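Local coordinates for protein porin (Rhodobacter capsulatus, PDB 2POR) that forms water-filled channels in the outer membrane, through which small hydrophilic solutes of up to about 0.6 kDa diffuse passively, at residues 247-252 with 259-264; 84-89 with 196-201; 279-284 with 291-296; 77-82 with 151-156. All blocks are in the same frame, centred on the assembly; numbering follows the deposited sequence. Where two conformers were deposited one is given.

Contact 1. Residues 247-252 with 259-264. With C8E ((hydroxyethyloxy)tri(ethyloxy)octane), chain H.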
loop_
_atom_site.group_PDB
_atom_site.type_symbol
_atom_site.label_atom_id
_atom_site.label_comp_id
_atom_site.label_asym_id
_atom_site.label_seq_id
_atom_site.Cartn_x
_atom_site.Cartn_y
_atom_site.Cartn_z
ATOM N N GLY A 247 -14.919 28.335 -14.804
ATOM C CA GLY A 247 -13.593 28.884 -14.682
ATOM C C GLY A 247 -13.487 29.625 -13.387
ATOM O O GLY A 247 -14.493 29.773 -12.691
ATOM N N TYR A 248 -12.292 30.121 -13.060
ATOM C CA TYR A 248 -12.085 30.823 -11.812
ATOM C C TYR A 248 -10.959 31.840 -12.028
ATOM O O TYR A 248 -10.190 31.701 -13.002
ATOM C CB TYR A 248 -11.683 29.834 -10.695
ATOM C CG TYR A 248 -10.349 29.119 -10.934
ATOM C CD1 TYR A 248 -9.177 29.746 -10.537
ATOM C CD2 TYR A 248 -10.264 27.906 -11.604
ATOM C CE1 TYR A 248 -7.944 29.173 -10.812
ATOM C CE2 TYR A 248 -9.022 27.325 -11.884
ATOM C CZ TYR A 248 -7.846 27.969 -11.479
ATOM O OH TYR A 248 -6.569 27.452 -11.727
ATOM N N VAL A 249 -10.824 32.812 -11.136
ATOM C CA VAL A 249 -9.654 33.691 -11.155
ATOM C C VAL A 249 -9.403 34.033 -9.698
ATOM O O VAL A 249 -10.326 34.200 -8.886
ATOM C CB VAL A 249 -9.908 34.956 -12.041
ATOM C CG1 VAL A 249 -10.993 35.840 -11.471
ATOM C CG2 VAL A 249 -8.606 35.739 -12.135
ATOM N N GLN A 250 -8.132 34.009 -9.301
ATOM C CA GLN A 250 -7.771 34.283 -7.935
ATOM C C GLN A 250 -6.560 35.208 -7.993
ATOM O O GLN A 250 -5.814 35.196 -8.990
ATOM C CB GLN A 250 -7.311 33.050 -7.178
ATOM C CG GLN A 250 -8.176 31.851 -7.340
ATOM C CD GLN A 250 -7.932 30.879 -6.222
ATOM O OE1 GLN A 250 -8.029 31.225 -5.057
ATOM N NE2 GLN A 250 -7.594 29.634 -6.481
ATOM N N VAL A 251 -6.405 36.038 -6.967
ATOM C CA VAL A 251 -5.172 36.778 -6.857
ATOM C C VAL A 251 -4.727 36.667 -5.425
ATOM O O VAL A 251 -5.488 36.588 -4.444
ATOM C CB VAL A 251 -5.258 38.311 -7.319
ATOM C CG1 VAL A 251 -6.556 38.573 -8.012
ATOM C CG2 VAL A 251 -4.978 39.245 -6.187
ATOM N N LEU A 252 -3.395 36.572 -5.366
ATOM C CA LEU A 252 -2.721 36.518 -4.086
ATOM C C LEU A 252 -1.762 37.700 -4.126
ATOM O O LEU A 252 -1.039 37.843 -5.113
ATOM C CB LEU A 252 -1.968 35.230 -3.978
ATOM C CG LEU A 252 -1.053 35.057 -2.787
ATOM C CD1 LEU A 252 -1.791 35.183 -1.466
ATOM C CD2 LEU A 252 -0.369 33.718 -2.993
ATOM N N ASP A 259 2.732 39.712 -6.041
ATOM C CA ASP A 259 1.336 39.406 -6.270
ATOM C C ASP A 259 1.276 38.499 -7.483
ATOM O O ASP A 259 2.223 38.442 -8.273
ATOM C CB ASP A 259 0.496 40.657 -6.548
ATOM C CG ASP A 259 0.974 41.567 -7.679
ATOM O OD1 ASP A 259 0.814 41.233 -8.844
ATOM O OD2 ASP A 259 1.512 42.628 -7.384
ATOM N N VAL A 260 0.205 37.732 -7.633
ATOM C CA VAL A 260 0.023 36.887 -8.798
ATOM C C VAL A 260 -1.501 36.774 -8.972
ATOM O O VAL A 260 -2.266 36.841 -7.999
ATOM C CB VAL A 260 0.726 35.507 -8.529
ATOM C CG1 VAL A 260 0.182 34.787 -7.288
ATOM C CG2 VAL A 260 0.580 34.679 -9.791
ATOM N N THR A 261 -1.907 36.710 -10.233
ATOM C CA THR A 261 -3.267 36.421 -10.636
ATOM C C THR A 261 -3.148 35.113 -11.417
ATOM O O THR A 261 -2.320 34.974 -12.331
ATOM C CB THR A 261 -3.831 37.550 -11.534
ATOM O OG1 THR A 261 -3.921 38.707 -10.688
ATOM C CG2 THR A 261 -5.180 37.177 -12.191
ATOM N N TYR A 262 -3.967 34.132 -11.048
ATOM C CA TYR A 262 -3.923 32.808 -11.653
ATOM C C TYR A 262 -5.375 32.415 -11.929
ATOM O O TYR A 262 -6.311 32.852 -11.241
ATOM C CB TYR A 262 -3.214 31.830 -10.685
ATOM C CG TYR A 262 -3.546 31.822 -9.188
ATOM C CD1 TYR A 262 -3.257 32.876 -8.317
ATOM C CD2 TYR A 262 -4.105 30.671 -8.656
ATOM C CE1 TYR A 262 -3.514 32.770 -6.951
ATOM C CE2 TYR A 262 -4.359 30.553 -7.286
ATOM C CZ TYR A 262 -4.061 31.598 -6.441
ATOM O OH TYR A 262 -4.288 31.437 -5.095
ATOM N N TYR A 263 -5.574 31.681 -12.994
ATOM C CA TYR A 263 -6.919 31.415 -13.442
ATOM C C TYR A 263 -6.968 30.129 -14.270
ATOM O O TYR A 263 -5.942 29.587 -14.691
ATOM C CB TYR A 263 -7.393 32.656 -14.239
ATOM C CG TYR A 263 -6.592 32.841 -15.502
ATOM C CD1 TYR A 263 -7.008 32.121 -16.614
ATOM C CD2 TYR A 263 -5.440 33.612 -15.493
ATOM C CE1 TYR A 263 -6.272 32.117 -17.759
ATOM C CE2 TYR A 263 -4.689 33.615 -16.646
ATOM C CZ TYR A 263 -5.114 32.859 -17.754
ATOM O OH TYR A 263 -4.333 32.770 -18.900
ATOM N N GLY A 264 -8.151 29.634 -14.599
ATOM C CA GLY A 264 -8.333 28.426 -15.380
ATOM C C GLY A 264 -9.766 28.408 -15.907
ATOM O O GLY A 264 -10.669 29.068 -15.369
HETATM C C1 C8E H . -17.213 38.251 0.344
HETATM C C2 C8E H . -16.770 37.962 -1.087
HETATM C C3 C8E H . -16.103 39.145 -1.768
HETATM C C4 C8E H . -15.349 38.696 -3.043
HETATM C C5 C8E H . -14.836 39.863 -3.899
HETATM C C6 C8E H . -13.791 39.541 -4.974
HETATM C C7 C8E H . -14.267 38.719 -6.159
HETATM C C8 C8E H . -13.554 39.186 -7.432
HETATM O O9 C8E H . -12.122 39.124 -7.593
HETATM C C10 C8E H . -11.703 38.473 -8.816
HETATM C C11 C8E H . -10.355 38.763 -9.527
HETATM O O12 C8E H . -10.014 40.037 -10.103
HETATM C C13 C8E H . -10.345 40.168 -11.495
HETATM C C14 C8E H . -9.301 40.776 -12.451
HETATM O O15 C8E H . -8.149 40.052 -12.925
HETATM C C16 C8E H . -8.092 40.012 -14.374
HETATM C C17 C8E H . -6.954 39.367 -15.226
HETATM O O18 C8E H . -6.729 37.937 -15.358
HETATM C C19 C8E H . -7.027 37.375 -16.645
HETATM C C20 C8E H . -8.290 36.538 -16.784
HETATM O O21 C8E H . -8.410 35.977 -18.087
HETATM O O HOH W 1 -4.045 28.410 -12.428
#
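Y248, Q250 and L252 face G264, Y262 and V260 in a backbone-to-backbone strand pairing within the barrel wall. The axes of the two segments come within 4.7 Å of each other, and their N-to-C directions differ by 167°. Y248 with G264, Q250 with Y262 and L252 with V260 are the hydrogen-bonded pairs, joined by five firm amide bonds and a weaker one from G264 N to Y248 O. The Q250 N to Y262 O bond is 2.9 Å long. V249 with Y263 and V251 with T261 are the non-hydrogen-bonded pairs.

The two strands, 243-254 and 258-272, form one beta hairpin of the sixteen-stranded porin barrel, and the alternation of residues gives it two unlike surfaces. On the surface of Q250 and Y262, Q250 CB sits over the Y262 ring in a CH-pi contact, 3.8 Å from the centroid of that ring. The amide and ring planes are 38° apart, and the amide itself is held elsewhere, by Y200, G99 and D101. CG of Y248 lies between its backbone N and carbonyl carbon (chi1 63°), which brings the ring over the neighbouring strand at G264, whose N lies 3.5 Å above the ring plane, toward the rim. A water 2.8 Å from Y248 OH donates to Y263 O. An alanine in place of Y248 would probably uncover the G264 backbone and leave this water without its phenolic partner.

On the other surface V249 CG2 meets T261 CG2 at 3.7 Å. A detergent molecule packs there, its C11 lying 3.6 Å from V249 CG1.

Contact 2. Residues 84-89 with 196-201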
loop_
_atom_site.group_PDB
_atom_site.type_symbol
_atom_site.label_atom_id
_atom_site.label_comp_id
_atom_site.label_asym_id
_atom_site.label_seq_id
_atom_site.Cartn_x
_atom_site.Cartn_y
_atom_site.Cartn_z
ATOM N N GLY A 84 -15.086 25.019 1.013
ATOM C CA GLY A 84 -14.512 24.309 -0.117
ATOM C C GLY A 84 -13.614 25.134 -1.043
ATOM O O GLY A 84 -13.016 26.140 -0.651
ATOM N N ASP A 85 -13.502 24.687 -2.286
ATOM C CA ASP A 85 -12.629 25.257 -3.299
ATOM C C ASP A 85 -13.398 25.830 -4.459
ATOM O O ASP A 85 -14.609 25.677 -4.529
ATOM C CB ASP A 85 -11.654 24.175 -3.823
ATOM C CG ASP A 85 -10.632 23.821 -2.747
ATOM O OD1 ASP A 85 -10.178 24.693 -2.010
ATOM O OD2 ASP A 85 -10.334 22.648 -2.602
ATOM N N LEU A 86 -12.731 26.475 -5.412
ATOM C CA LEU A 86 -13.369 27.054 -6.575
ATOM C C LEU A 86 -13.486 25.930 -7.592
ATOM O O LEU A 86 -12.996 24.805 -7.355
ATOM C CB LEU A 86 -12.521 28.233 -7.112
ATOM C CG LEU A 86 -12.248 29.398 -6.170
ATOM C CD1 LEU A 86 -11.546 30.444 -7.021
ATOM C CD2 LEU A 86 -13.510 30.023 -5.551
ATOM N N TYR A 87 -14.146 26.196 -8.716
ATOM C CA TYR A 87 -14.380 25.205 -9.768
ATOM C C TYR A 87 -13.089 24.509 -10.221
ATOM O O TYR A 87 -12.148 25.166 -10.630
ATOM C CB TYR A 87 -15.060 25.896 -10.978
ATOM C CG TYR A 87 -15.410 24.926 -12.104
ATOM C CD1 TYR A 87 -16.412 23.969 -11.944
ATOM C CD2 TYR A 87 -14.698 24.991 -13.282
ATOM C CE1 TYR A 87 -16.680 23.086 -12.976
ATOM C CE2 TYR A 87 -14.953 24.109 -14.309
ATOM C CZ TYR A 87 -15.938 23.170 -14.138
ATOM O OH TYR A 87 -16.140 22.269 -15.152
ATOM N N GLU A 88 -13.043 23.182 -10.227
ATOM C CA GLU A 88 -11.872 22.412 -10.569
ATOM C C GLU A 88 -11.773 22.266 -12.048
ATOM O O GLU A 88 -12.684 21.794 -12.730
ATOM C CB GLU A 88 -11.968 21.059 -9.875
ATOM C CG GLU A 88 -10.754 20.222 -10.131
ATOM C CD GLU A 88 -10.695 18.921 -9.344
ATOM O OE1 GLU A 88 -10.758 18.909 -8.123
ATOM O OE2 GLU A 88 -10.533 17.889 -9.968
ATOM N N VAL A 89 -10.631 22.689 -12.547
ATOM C CA VAL A 89 -10.358 22.653 -13.967
ATOM C C VAL A 89 -9.366 21.560 -14.311
ATOM O O VAL A 89 -8.375 21.383 -13.582
ATOM C CB VAL A 89 -9.832 24.050 -14.379
ATOM C CG1 VAL A 89 -9.322 24.011 -15.819
ATOM C CG2 VAL A 89 -10.944 25.084 -14.204
ATOM N N ASN A 196 -23.389 27.958 -10.544
ATOM C CA ASN A 196 -22.873 28.043 -9.192
ATOM C C ASN A 196 -21.898 29.207 -9.170
ATOM O O ASN A 196 -21.149 29.370 -10.150
ATOM C CB ASN A 196 -22.148 26.776 -8.866
ATOM C CG ASN A 196 -23.074 25.574 -8.840
ATOM O OD1 ASN A 196 -23.896 25.421 -7.935
ATOM N ND2 ASN A 196 -22.987 24.677 -9.812
ATOM N N VAL A 197 -21.895 30.047 -8.151
ATOM C CA VAL A 197 -20.964 31.148 -8.086
ATOM C C VAL A 197 -20.347 31.017 -6.711
ATOM O O VAL A 197 -21.059 30.716 -5.756
ATOM C CB VAL A 197 -21.687 32.493 -8.230
ATOM C CG1 VAL A 197 -20.701 33.641 -8.101
ATOM C CG2 VAL A 197 -22.262 32.617 -9.624
ATOM N N LYS A 198 -19.033 31.157 -6.570
ATOM C CA LYS A 198 -18.374 31.075 -5.275
ATOM C C LYS A 198 -17.365 32.228 -5.328
ATOM O O LYS A 198 -16.767 32.503 -6.388
ATOM C CB LYS A 198 -17.666 29.723 -5.126
ATOM C CG LYS A 198 -17.111 29.615 -3.714
ATOM C CD LYS A 198 -16.421 28.299 -3.398
ATOM C CE LYS A 198 -17.448 27.183 -3.394
ATOM N NZ LYS A 198 -16.894 25.903 -2.967
ATOM N N ALA A 199 -17.225 32.925 -4.209
ATOM C CA ALA A 199 -16.310 34.056 -4.103
ATOM C C ALA A 199 -15.766 34.134 -2.695
ATOM O O ALA A 199 -16.449 33.696 -1.754
ATOM C CB ALA A 199 -17.012 35.366 -4.373
ATOM N N TYR A 200 -14.544 34.640 -2.476
ATOM C CA TYR A 200 -14.043 34.769 -1.113
ATOM C C TYR A 200 -13.095 35.981 -1.088
ATOM O O TYR A 200 -12.621 36.416 -2.140
ATOM C CB TYR A 200 -13.267 33.505 -0.666
ATOM C CG TYR A 200 -11.916 33.342 -1.386
ATOM C CD1 TYR A 200 -11.834 32.811 -2.670
ATOM C CD2 TYR A 200 -10.748 33.802 -0.751
ATOM C CE1 TYR A 200 -10.599 32.745 -3.323
ATOM C CE2 TYR A 200 -9.517 33.742 -1.398
ATOM C CZ TYR A 200 -9.447 33.218 -2.677
ATOM O OH TYR A 200 -8.206 33.190 -3.301
ATOM N N TYR A 201 -12.803 36.455 0.092
ATOM C CA TYR A 201 -11.815 37.467 0.284
ATOM C C TYR A 201 -11.099 37.002 1.544
ATOM O O TYR A 201 -11.742 36.577 2.515
ATOM C CB TYR A 201 -12.518 38.806 0.471
ATOM C CG TYR A 201 -11.521 39.851 0.939
ATOM C CD1 TYR A 201 -10.728 40.459 -0.013
ATOM C CD2 TYR A 201 -11.404 40.139 2.297
ATOM C CE1 TYR A 201 -9.791 41.376 0.394
ATOM C CE2 TYR A 201 -10.462 41.054 2.706
ATOM C CZ TYR A 201 -9.671 41.661 1.740
ATOM O OH TYR A 201 -8.718 42.588 2.125
#
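K198 reaches from the barrel strand 195-207 to D85 and L86, in the loop that follows helix 78-83. Its ammonium carries the close part of the contact: NZ donates to D85 O at 2.8 Å, arriving 28° out of the carbonyl plane. A bend at chi3 (-67°) places CE, which comes within 3.4 Å of D85 O. The same NZ also bonds F83 O, just ahead of the segment. Alongside, L86 CD2 lies across the lysine chain, 4.0 Å from K198 CD.

The packing is looser toward Y200, where L86 CD2 only approaches the ring edge, 4.3 Å from Y200 CD1. The Y200 hydroxyl turns instead to Q250. G84 and D85 are partly exposed, and beyond L86 the chain moves off the strand altogether, so only 214 Å² is buried. A long loop folded into the barrel, narrowing the channel, is characteristic of porins; here a wall lysine holds that loop just after its short helix.

A methionine in place of K198 would probably leave D85 O and F83 O without this shared donor and this part of the loop more loosely tied to the wall.

The D85 carboxylate takes no direct part: OD1 stays 6.9 Å from K198 NZ and accepts from I102 N. The lysine is thus bound by neutral carbonyls just where a helix ends, a place whose partial negative charge would probably favour the ammonium.

Contact 3. Residues 279-284 with 291-296. With C8E ((hydroxyethyloxy)tri(ethyloxy)octane), chain F.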
loop_
_atom_site.group_PDB
_atom_site.type_symbol
_atom_site.label_atom_id
_atom_site.label_comp_id
_atom_site.label_asym_id
_atom_site.label_seq_id
_atom_site.Cartn_x
_atom_site.Cartn_y
_atom_site.Cartn_z
ATOM N N GLY A 279 -11.504 18.597 -20.047
ATOM C CA GLY A 279 -10.321 19.256 -20.576
ATOM C C GLY A 279 -10.279 20.652 -19.998
ATOM O O GLY A 279 -11.298 21.144 -19.496
ATOM N N GLY A 280 -9.149 21.349 -20.014
ATOM C CA GLY A 280 -9.082 22.675 -19.421
ATOM C C GLY A 280 -7.743 23.328 -19.726
ATOM O O GLY A 280 -6.849 22.707 -20.301
ATOM N N ILE A 281 -7.661 24.568 -19.323
ATOM C CA ILE A 281 -6.530 25.420 -19.593
ATOM C C ILE A 281 -6.291 26.142 -18.276
ATOM O O ILE A 281 -7.250 26.462 -17.560
ATOM C CB ILE A 281 -7.016 26.280 -20.823
ATOM C CG1 ILE A 281 -5.952 26.081 -21.804
ATOM C CG2 ILE A 281 -7.278 27.764 -20.627
ATOM C CD1 ILE A 281 -6.268 24.862 -22.658
ATOM N N ALA A 282 -5.040 26.387 -17.855
ATOM C CA ALA A 282 -4.794 27.144 -16.633
ATOM C C ALA A 282 -3.469 27.912 -16.781
ATOM O O ALA A 282 -2.540 27.498 -17.501
ATOM C CB ALA A 282 -4.666 26.237 -15.410
ATOM N N ASP A 283 -3.378 29.052 -16.101
ATOM C CA ASP A 283 -2.185 29.882 -16.137
ATOM C C ASP A 283 -2.130 30.897 -15.026
ATOM O O ASP A 283 -3.020 30.990 -14.166
ATOM C CB ASP A 283 -2.138 30.599 -17.461
ATOM C CG ASP A 283 -0.739 30.963 -17.929
ATOM O OD1 ASP A 283 0.287 30.698 -17.268
ATOM O OD2 ASP A 283 -0.723 31.517 -19.017
ATOM N N ASN A 284 -1.034 31.638 -14.982
ATOM C CA ASN A 284 -0.992 32.765 -14.082
ATOM C C ASN A 284 -0.208 33.808 -14.857
ATOM O O ASN A 284 0.334 33.548 -15.930
ATOM C CB ASN A 284 -0.281 32.438 -12.757
ATOM C CG ASN A 284 1.142 31.967 -12.903
ATOM O OD1 ASN A 284 1.952 32.521 -13.645
ATOM N ND2 ASN A 284 1.505 30.900 -12.230
ATOM N N MET A 291 1.170 28.424 -20.322
ATOM C CA MET A 291 -0.112 27.828 -19.991
ATOM C C MET A 291 -0.031 26.305 -19.996
ATOM O O MET A 291 0.560 25.734 -20.943
ATOM C CB MET A 291 -1.087 28.281 -21.025
ATOM C CG MET A 291 -2.534 27.895 -20.837
ATOM S SD MET A 291 -3.377 28.303 -22.384
ATOM C CE MET A 291 -2.702 27.049 -23.441
ATOM N N VAL A 292 -0.604 25.701 -18.929
ATOM C CA VAL A 292 -0.769 24.244 -18.866
ATOM C C VAL A 292 -2.175 23.899 -19.419
ATOM O O VAL A 292 -3.082 24.748 -19.474
ATOM C CB VAL A 292 -0.613 23.690 -17.403
ATOM C CG1 VAL A 292 0.823 23.925 -17.021
ATOM C CG2 VAL A 292 -1.542 24.327 -16.392
ATOM N N ALA A 293 -2.396 22.692 -19.902
ATOM C CA ALA A 293 -3.674 22.297 -20.476
ATOM C C ALA A 293 -3.796 20.784 -20.376
ATOM O O ALA A 293 -2.773 20.095 -20.201
ATOM C CB ALA A 293 -3.745 22.662 -21.955
ATOM N N ASP A 294 -4.997 20.191 -20.467
ATOM C CA ASP A 294 -5.089 18.739 -20.571
ATOM C C ASP A 294 -6.378 18.339 -21.267
ATOM O O ASP A 294 -7.255 19.209 -21.436
ATOM C CB ASP A 294 -5.017 18.112 -19.188
ATOM C CG ASP A 294 -6.171 18.325 -18.220
ATOM O OD1 ASP A 294 -7.315 18.570 -18.588
ATOM O OD2 ASP A 294 -5.918 18.212 -17.033
ATOM N N LEU A 295 -6.490 17.075 -21.641
ATOM C CA LEU A 295 -7.689 16.572 -22.269
ATOM C C LEU A 295 -7.716 15.092 -22.012
ATOM O O LEU A 295 -6.785 14.371 -22.386
ATOM C CB LEU A 295 -7.657 16.836 -23.766
ATOM C CG LEU A 295 -8.915 16.295 -24.529
ATOM C CD1 LEU A 295 -10.180 17.012 -24.060
ATOM C CD2 LEU A 295 -8.782 16.540 -26.003
ATOM N N GLY A 296 -8.762 14.580 -21.361
ATOM C CA GLY A 296 -8.817 13.154 -21.122
ATOM C C GLY A 296 -10.201 12.748 -20.650
ATOM O O GLY A 296 -11.170 13.484 -20.852
HETATM C C1 C8E F . -11.328 24.691 -22.794
HETATM C C2 C8E F . -11.302 23.157 -22.643
HETATM C C3 C8E F . -10.438 22.378 -23.648
HETATM C C4 C8E F . -8.918 22.397 -23.439
HETATM C C5 C8E F . -8.328 21.457 -24.483
HETATM C C6 C8E F . -6.816 21.519 -24.582
HETATM C C7 C8E F . -6.333 21.024 -25.957
HETATM C C8 C8E F . -6.107 19.510 -26.083
HETATM O O9 C8E F . -6.122 18.877 -27.388
HETATM C C10 C8E F . -4.858 18.588 -28.036
HETATM C C11 C8E F . -4.225 17.184 -28.095
HETATM O O12 C8E F . -3.184 17.006 -29.074
HETATM C C13 C8E F . -1.834 16.958 -28.569
HETATM C C14 C8E F . -0.825 15.853 -28.971
HETATM O O15 C8E F . -0.848 14.511 -28.436
HETATM C C16 C8E F . 0.396 14.145 -27.814
HETATM C C17 C8E F . 0.694 12.684 -27.520
HETATM O O18 C8E F . 1.933 12.331 -26.910
HETATM C C19 C8E F . 2.612 11.371 -27.721
HETATM C C20 C8E F . 3.809 11.832 -28.547
HETATM O O21 C8E F . 4.324 10.839 -29.433
#
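I281 spreads its side chain over A293 and M291, with CD1 pressed to 3.4 Å from A293 CB, closer than usual for two carbons. The contact lies in the beta hairpin of strands 275-284 and 292-300, the last hairpin of the porin barrel in chain order; the segments 279-284 and 292-296 run 176° apart. M291 crosses I281 obliquely: its SD rests 3.5 Å from I281 CG1, and a bend at chi3 (71°) keeps CE beside the same carbon. The detergent tail continues this apolar outer surface, its C4 reaching 3.7 Å from I281 CD1.

Four backbone bonds tie the hydrogen-bonded pairs G280 with D294 and A282 with V292. I281 with A293 and G279 with L295 are the non-hydrogen-bonded pairs. At G279 a CB would be tight against both L295 CD1 and D294 O, so the bare backbone suits this close pairing.

The surface of A282, V292 and D294 faces the other way, toward the loop inside the barrel. There A282 CB touches V292 CG2 at 3.8 Å. The D294 carboxylate is gripped at both oxygens by that loop, OD1 accepting from Y91 N and OD2 pairing with T92 OG1.

Contact 4. Residues 77-82 with 151-156. With CA (calcium ion), chain B.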
loop_
_atom_site.group_PDB
_atom_site.type_symbol
_atom_site.label_atom_id
_atom_site.label_comp_id
_atom_site.label_asym_id
_atom_site.label_seq_id
_atom_site.Cartn_x
_atom_site.Cartn_y
_atom_site.Cartn_z
ATOM N N GLY A 77 -9.261 21.960 7.563
ATOM C CA GLY A 77 -9.413 22.869 8.676
ATOM C C GLY A 77 -10.848 23.419 8.620
ATOM O O GLY A 77 -11.513 23.237 7.587
ATOM N N ALA A 78 -11.321 24.097 9.671
ATOM C CA ALA A 78 -12.695 24.600 9.779
ATOM C C ALA A 78 -13.210 25.417 8.626
ATOM O O ALA A 78 -14.306 25.148 8.120
ATOM C CB ALA A 78 -12.797 25.416 10.999
ATOM N N SER A 79 -12.461 26.387 8.084
ATOM C CA SER A 79 -12.915 27.157 6.949
ATOM C C SER A 79 -13.055 26.344 5.681
ATOM O O SER A 79 -14.073 26.459 4.990
ATOM C CB SER A 79 -11.965 28.323 6.669
ATOM O OG SER A 79 -11.779 29.050 7.873
ATOM N N GLU A 80 -12.077 25.513 5.317
ATOM C CA GLU A 80 -12.160 24.714 4.119
ATOM C C GLU A 80 -13.334 23.725 4.262
ATOM O O GLU A 80 -14.033 23.558 3.267
ATOM C CB GLU A 80 -10.874 23.960 3.944
ATOM C CG GLU A 80 -10.881 23.338 2.573
ATOM C CD GLU A 80 -9.573 22.810 2.040
ATOM O OE1 GLU A 80 -8.516 23.008 2.629
ATOM O OE2 GLU A 80 -9.565 22.232 0.957
ATOM N N ALA A 81 -13.540 23.142 5.452
ATOM C CA ALA A 81 -14.629 22.202 5.763
ATOM C C ALA A 81 -15.978 22.875 5.424
ATOM O O ALA A 81 -16.847 22.228 4.827
ATOM C CB ALA A 81 -14.613 21.835 7.245
ATOM N N LEU A 82 -16.186 24.172 5.679
ATOM C CA LEU A 82 -17.431 24.822 5.291
ATOM C C LEU A 82 -17.453 25.436 3.915
ATOM O O LEU A 82 -18.509 25.362 3.286
ATOM C CB LEU A 82 -17.817 25.910 6.307
ATOM C CG LEU A 82 -17.914 25.467 7.758
ATOM C CD1 LEU A 82 -18.540 26.547 8.606
ATOM C CD2 LEU A 82 -18.716 24.196 7.831
ATOM N N ALA A 151 -8.555 26.936 13.791
ATOM C CA ALA A 151 -9.431 27.750 12.963
ATOM C C ALA A 151 -10.860 27.541 13.474
ATOM O O ALA A 151 -11.156 26.562 14.205
ATOM C CB ALA A 151 -9.384 27.325 11.516
ATOM N N VAL A 152 -11.686 28.527 13.186
ATOM C CA VAL A 152 -13.096 28.486 13.551
ATOM C C VAL A 152 -13.807 29.092 12.329
ATOM O O VAL A 152 -13.256 29.961 11.635
ATOM C CB VAL A 152 -13.387 29.310 14.910
ATOM C CG1 VAL A 152 -12.646 28.679 16.082
ATOM C CG2 VAL A 152 -12.971 30.764 14.762
ATOM N N ALA A 153 -15.000 28.617 11.945
ATOM C CA ALA A 153 -15.739 29.191 10.824
ATOM C C ALA A 153 -17.250 28.997 11.061
ATOM O O ALA A 153 -17.642 28.059 11.779
ATOM C CB ALA A 153 -15.334 28.498 9.526
ATOM N N ALA A 154 -18.095 29.852 10.515
ATOM C CA ALA A 154 -19.541 29.717 10.649
ATOM C C ALA A 154 -20.149 30.069 9.333
ATOM O O ALA A 154 -19.577 30.852 8.578
ATOM C CB ALA A 154 -20.099 30.656 11.661
ATOM N N ALA A 155 -21.275 29.481 8.950
ATOM C CA ALA A 155 -21.916 29.813 7.694
ATOM C C ALA A 155 -23.431 29.804 7.936
ATOM O O ALA A 155 -23.952 29.212 8.889
ATOM C CB ALA A 155 -21.616 28.774 6.607
ATOM N N TYR A 156 -24.116 30.493 7.057
ATOM C CA TYR A 156 -25.545 30.594 7.090
ATOM C C TYR A 156 -26.083 30.553 5.661
ATOM O O TYR A 156 -25.669 31.290 4.756
ATOM C CB TYR A 156 -25.880 31.892 7.820
ATOM C CG TYR A 156 -27.386 32.127 7.913
ATOM C CD1 TYR A 156 -28.166 31.302 8.715
ATOM C CD2 TYR A 156 -27.968 33.142 7.149
ATOM C CE1 TYR A 156 -29.534 31.496 8.737
ATOM C CE2 TYR A 156 -29.336 33.339 7.173
ATOM C CZ TYR A 156 -30.105 32.505 7.969
ATOM O OH TYR A 156 -31.480 32.673 7.992
HETATM CA CA CA B . -7.161 22.648 0.530
HETATM O O HOH W 2 -7.966 21.757 -1.460
HETATM O O HOH W 3 -8.029 24.521 -0.447
HETATM O O HOH W 4 -5.648 24.127 1.716
HETATM O O HOH W 5 -5.372 22.833 -1.022
#
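A calcium site and a helix-on-wall packing share one short helix: A78, S79 and L82 of helix 78-83 rest on A151, A153 and A155 of the barrel strand 148-158, while E80 reaches away to the metal. The axes of segments 78-82 and 151-156 approach to 7.1 Å and run 29° apart. Such closeness suits the small alanine side chains between them. A78 CB meets A151 CB at 3.9 Å, and A153 CB fits beneath the first turn, 3.8 Å from both A78 O and S79 CA. One turn on, L82 bridges A153 and A155 with a single methyl, its CD1 lying 3.6 Å from A153 O.

Polar groups of the helix find partners on other wall strands: S79 OG bonds E185 OE1 of strand 181-192, and A78 N bonds S133 OG of strand 128-134. E80 CG is anti to the backbone N (chi1 -170°), starting an extended chain whose carboxylate chelates calcium with OE1 and OE2, each 2.5 Å from the ion. Four waters and D108 complete the shell.

Between helix and strand the contact is thus van der Waals packing with no directional bond, whereas the metal gathers carboxylates: its charge would probably offset the repulsion among E80, D108 and nearby D85.

Overall arrangement
All four contacts involve the same closed sixteen-stranded antiparallel sheet. Along the chain contacts 4 and 2 come first, their segments interleaved, then contact 1, then contact 3. Contacts 1 and 3 are successive hairpins, with centres about 14 Å apart, joined edge to edge where Y263 N meets D283 O. Contacts 2 and 4 instead bring one inward-folded chain, helix 78-83 and the residues after it, against the wall at places about 15 Å apart, between centres. Contact 2 is central: about 11 Å from contact 1, between centres, it also touches contact 3 through V89. Contacts 3 and 4 lie about 30 Å apart, centre to centre, on opposite sides of the chain's centre.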